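Local coordinates for holliday junction resolvase Hjc (Sulfolobus solfataricus, PDB 4TKD) that resolves Holliday junctions as a magnesium-dependent homodimeric endonuclease, cutting four-way DNA with paired nicks in opposing strands, at the interface of chains A and B. Sequence-based numbering; all coordinates share one arbitrary frame. Chains: chain A/B, Holliday junction resolvase Hjc.

Contact 1: the interface of chains A and B. Residues chain A 51, 77, 80-81; chain B 25-26, 46.
A:Ser81 and A:Phe77, which both press on chain B, are tied to each other within chain A: the serine hydroxyl OG donates to the carbonyl O of A:Phe77 at 2.7 Å. The donor meets the oxygen well off the C=O direction, at 134°, and is tilted 21° from the carbonyl plane. With OG in the crowded position between its own backbone N and carbonyl carbon (chi1 65°), the hydroxyl points back one helix turn and the methylene faces the partner. A:Ser81 CB thus meets the CB of B:Leu46 at 3.6 Å, and also touches the methyl of B:Ala25 at 3.8 Å.

The aromatic ring of A:Phe77 lies beside the serine and offers a face to chain B. Its CG points away from the backbone N, and the methyl CB of B:Ala25 sits almost over the centre of the ring, 3.5 Å from the centroid, as a CH-pi contact. The methyl is nearly equidistant from all the ring carbons, so it is centred on the face and not pushed toward one edge. The next residue reaches the rim of the ring: the amide N of B:Val26 is 3.8 Å from A:Phe77 CE2, and the carbonyl O of B:Val26 sits at the ring's edge, in its plane.

B:Leu46 carries the contact further across chain A. Its CD1 reaches the CG2 branch of A:Ile51 at 3.9 Å, the two side chains coming from opposing directions and running antiparallel, and the same methyl comes within 4.1 Å of A:Phe77 CE1, where leucine and ring cross obliquely.

In the fold, the last turn of helix 68-81 and the start of strand 50-57 of chain A meet the start of strand 25-28 and strand 43-47 of chain B.

Contact 2: the interface of chains A and B. Residues chain A 23, 25-26, 46; chain B 77, 80-81.
A:Gly23, in the loop between helix 10-21 and strand 25-28, has a positive phi (88°) of left-handed helical character, and its carbonyl lies beside the side chain of B:Lys80. The O of A:Gly23 is 3.7 Å from the lysine CB, with CG nearly as close and CD farther off, so the aliphatic base of the side chain runs past this oxygen. Beyond CG the lysine is extended, which carries its amine away from the glycine O.

A:Ala25 packs its methyl against B:Phe77 and B:Ser81 of the opposing helix. This CB rests on one face of the B:Phe77 ring, 3.5 Å above the plane and over the middle, in a CH-pi contact. It also lies 3.6 Å from the backbone O of B:Phe77 and 3.7 Å from the CB of B:Ser81, packed in the angle between the ring and the helix backbone. The ring is brought there by a trans first torsion (chi1 -168°). At the ring's margin the N of A:Val26 approaches CE2 to 3.9 Å, and the carbonyl O of the same valine lies in the ring plane.

B:Ser81 turns its methylene outward to A:Leu46, the two CB atoms being 3.5 Å apart, and CD1 of the leucine lies at 3.8 Å from the same serine carbon. The serine hydroxyl OG points the other way and donates to the B:Phe77 carbonyl O at 2.9 Å, 26° out of its plane. This bond within the helix should help to fix the rotation of the serine side chain and keep its carbon surface toward chain A.

The site thus joins the end of helix 68-81 of one subunit to strands 25-28 and 43-47 of the other. It contributes to the homodimer, which pairs two active sites and so presumably suits the enzyme to nicking opposing strands.

Contact 1: the interface of chains A and B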
# COMPACT_ATOMS: atom_id res chain seq x y z
N ILE A 51 -3.29 -14.11 10.00
CA ILE A 51 -3.41 -13.98 11.46
C ILE A 51 -3.84 -15.29 12.09
O ILE A 51 -4.87 -15.84 11.73
CB ILE A 51 -4.35 -12.82 11.85
CG1 ILE A 51 -3.91 -11.48 11.16
CG2 ILE A 51 -4.43 -12.66 13.40
CD1 ILE A 51 -5.08 -10.48 10.99
N PHE A 77 -11.83 -11.52 19.77
CA PHE A 77 -10.53 -11.10 19.25
C PHE A 77 -10.35 -11.69 17.85
O PHE A 77 -9.88 -10.98 16.96
CB PHE A 77 -9.40 -11.58 20.16
CG PHE A 77 -8.12 -10.80 19.98
CD1 PHE A 77 -7.20 -11.15 18.99
CD2 PHE A 77 -7.83 -9.72 20.80
CE1 PHE A 77 -6.00 -10.47 18.86
CE2 PHE A 77 -6.63 -9.02 20.66
CZ PHE A 77 -5.72 -9.41 19.69
N LYS A 80 -12.93 -9.80 15.30
CA LYS A 80 -12.48 -8.43 15.03
C LYS A 80 -11.25 -8.40 14.17
O LYS A 80 -11.19 -7.64 13.21
CB LYS A 80 -12.22 -7.69 16.35
CG LYS A 80 -13.48 -7.25 17.04
CD LYS A 80 -13.18 -6.67 18.40
CE LYS A 80 -14.48 -6.27 19.06
NZ LYS A 80 -14.34 -6.12 20.52
N SER A 81 -10.25 -9.25 14.50
CA SER A 81 -8.98 -9.33 13.77
C SER A 81 -9.09 -9.95 12.38
O SER A 81 -8.28 -9.64 11.52
CB SER A 81 -7.96 -10.11 14.59
OG SER A 81 -8.40 -11.45 14.72
N ALA B 25 -8.72 -5.42 17.18
CA ALA B 25 -8.21 -6.36 18.18
C ALA B 25 -6.78 -5.83 18.37
O ALA B 25 -6.03 -5.69 17.39
CB ALA B 25 -8.21 -7.78 17.62
N VAL B 26 -6.45 -5.42 19.59
CA VAL B 26 -5.17 -4.73 19.86
C VAL B 26 -4.39 -5.40 20.97
O VAL B 26 -4.94 -5.77 22.01
CB VAL B 26 -5.37 -3.21 20.18
CG1 VAL B 26 -4.05 -2.47 20.18
CG2 VAL B 26 -6.34 -2.53 19.22
N LEU B 46 -5.20 -5.16 14.84
CA LEU B 46 -5.72 -5.99 13.79
C LEU B 46 -7.20 -5.74 13.58
O LEU B 46 -7.96 -5.70 14.55
CB LEU B 46 -5.49 -7.49 14.13
CG LEU B 46 -4.14 -7.90 14.78
CD1 LEU B 46 -4.19 -9.32 15.36
CD2 LEU B 46 -3.00 -7.82 13.77

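Contact 2: the interface of chains A and B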
# COMPACT_ATOMS: atom_id res chain seq x y z
N GLY A 23 9.02 -18.79 10.08
CA GLY A 23 8.90 -17.47 9.46
C GLY A 23 7.76 -16.58 9.94
O GLY A 23 7.42 -15.60 9.27
N ALA A 25 5.92 -13.82 12.54
CA ALA A 25 6.18 -12.71 13.46
C ALA A 25 5.25 -13.08 14.62
O ALA A 25 4.04 -13.24 14.42
CB ALA A 25 5.76 -11.38 12.84
N VAL A 26 5.82 -13.36 15.79
CA VAL A 26 5.07 -13.87 16.93
C VAL A 26 5.15 -12.97 18.16
O VAL A 26 6.22 -12.51 18.54
CB VAL A 26 5.47 -15.34 17.29
CG1 VAL A 26 4.50 -15.96 18.28
CG2 VAL A 26 5.57 -16.23 16.07
N LEU A 46 1.76 -14.00 13.13
CA LEU A 46 1.44 -13.37 11.87
C LEU A 46 2.43 -13.77 10.79
O LEU A 46 3.65 -13.73 11.02
CB LEU A 46 1.43 -11.84 12.03
CG LEU A 46 0.79 -11.22 13.29
CD1 LEU A 46 1.17 -9.75 13.44
CD2 LEU A 46 -0.71 -11.35 13.27
N PHE B 77 9.95 -7.72 11.53
CA PHE B 77 8.66 -8.17 12.07
C PHE B 77 7.57 -7.76 11.06
O PHE B 77 6.71 -8.58 10.73
CB PHE B 77 8.43 -7.54 13.43
CG PHE B 77 7.27 -8.14 14.22
CD1 PHE B 77 5.96 -7.74 13.98
CD2 PHE B 77 7.50 -9.06 15.23
CE1 PHE B 77 4.90 -8.25 14.76
CE2 PHE B 77 6.44 -9.54 16.03
CZ PHE B 77 5.16 -9.13 15.78
N LYS B 80 7.85 -10.05 7.88
CA LYS B 80 7.37 -11.42 8.17
C LYS B 80 5.87 -11.48 8.34
O LYS B 80 5.25 -12.37 7.77
CB LYS B 80 8.07 -11.99 9.41
CG LYS B 80 9.51 -12.42 9.13
CD LYS B 80 10.20 -12.74 10.45
CE LYS B 80 11.62 -13.17 10.23
NZ LYS B 80 12.38 -13.14 11.49
N SER B 81 5.29 -10.50 9.07
CA SER B 81 3.85 -10.44 9.36
C SER B 81 3.00 -10.06 8.18
O SER B 81 1.83 -10.43 8.14
CB SER B 81 3.57 -9.46 10.50
OG SER B 81 3.89 -8.14 10.10

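Contacts 1 and 2 are twins related by the two-fold axis of the dimer, their C-alpha centres about 15 Å apart. Each sets the end of helix 68-81 of one chain against strands 25-28 and 43-47 of the other, so every subunit gives its helix to one and its strands to the other. The residues overlap without matching: A:Ile51 of strand 50-57 belongs to contact 1, A:Gly23 to contact 2. The reciprocal grip probably fixes the relative orientation of the subunits. Strand 43-47 directly follows Asp42 and strand 50-57 carries Glu55 and Lys57 of the PD-(D/E)XK motif, so elements joining the chains carry or follow likely catalytic groups.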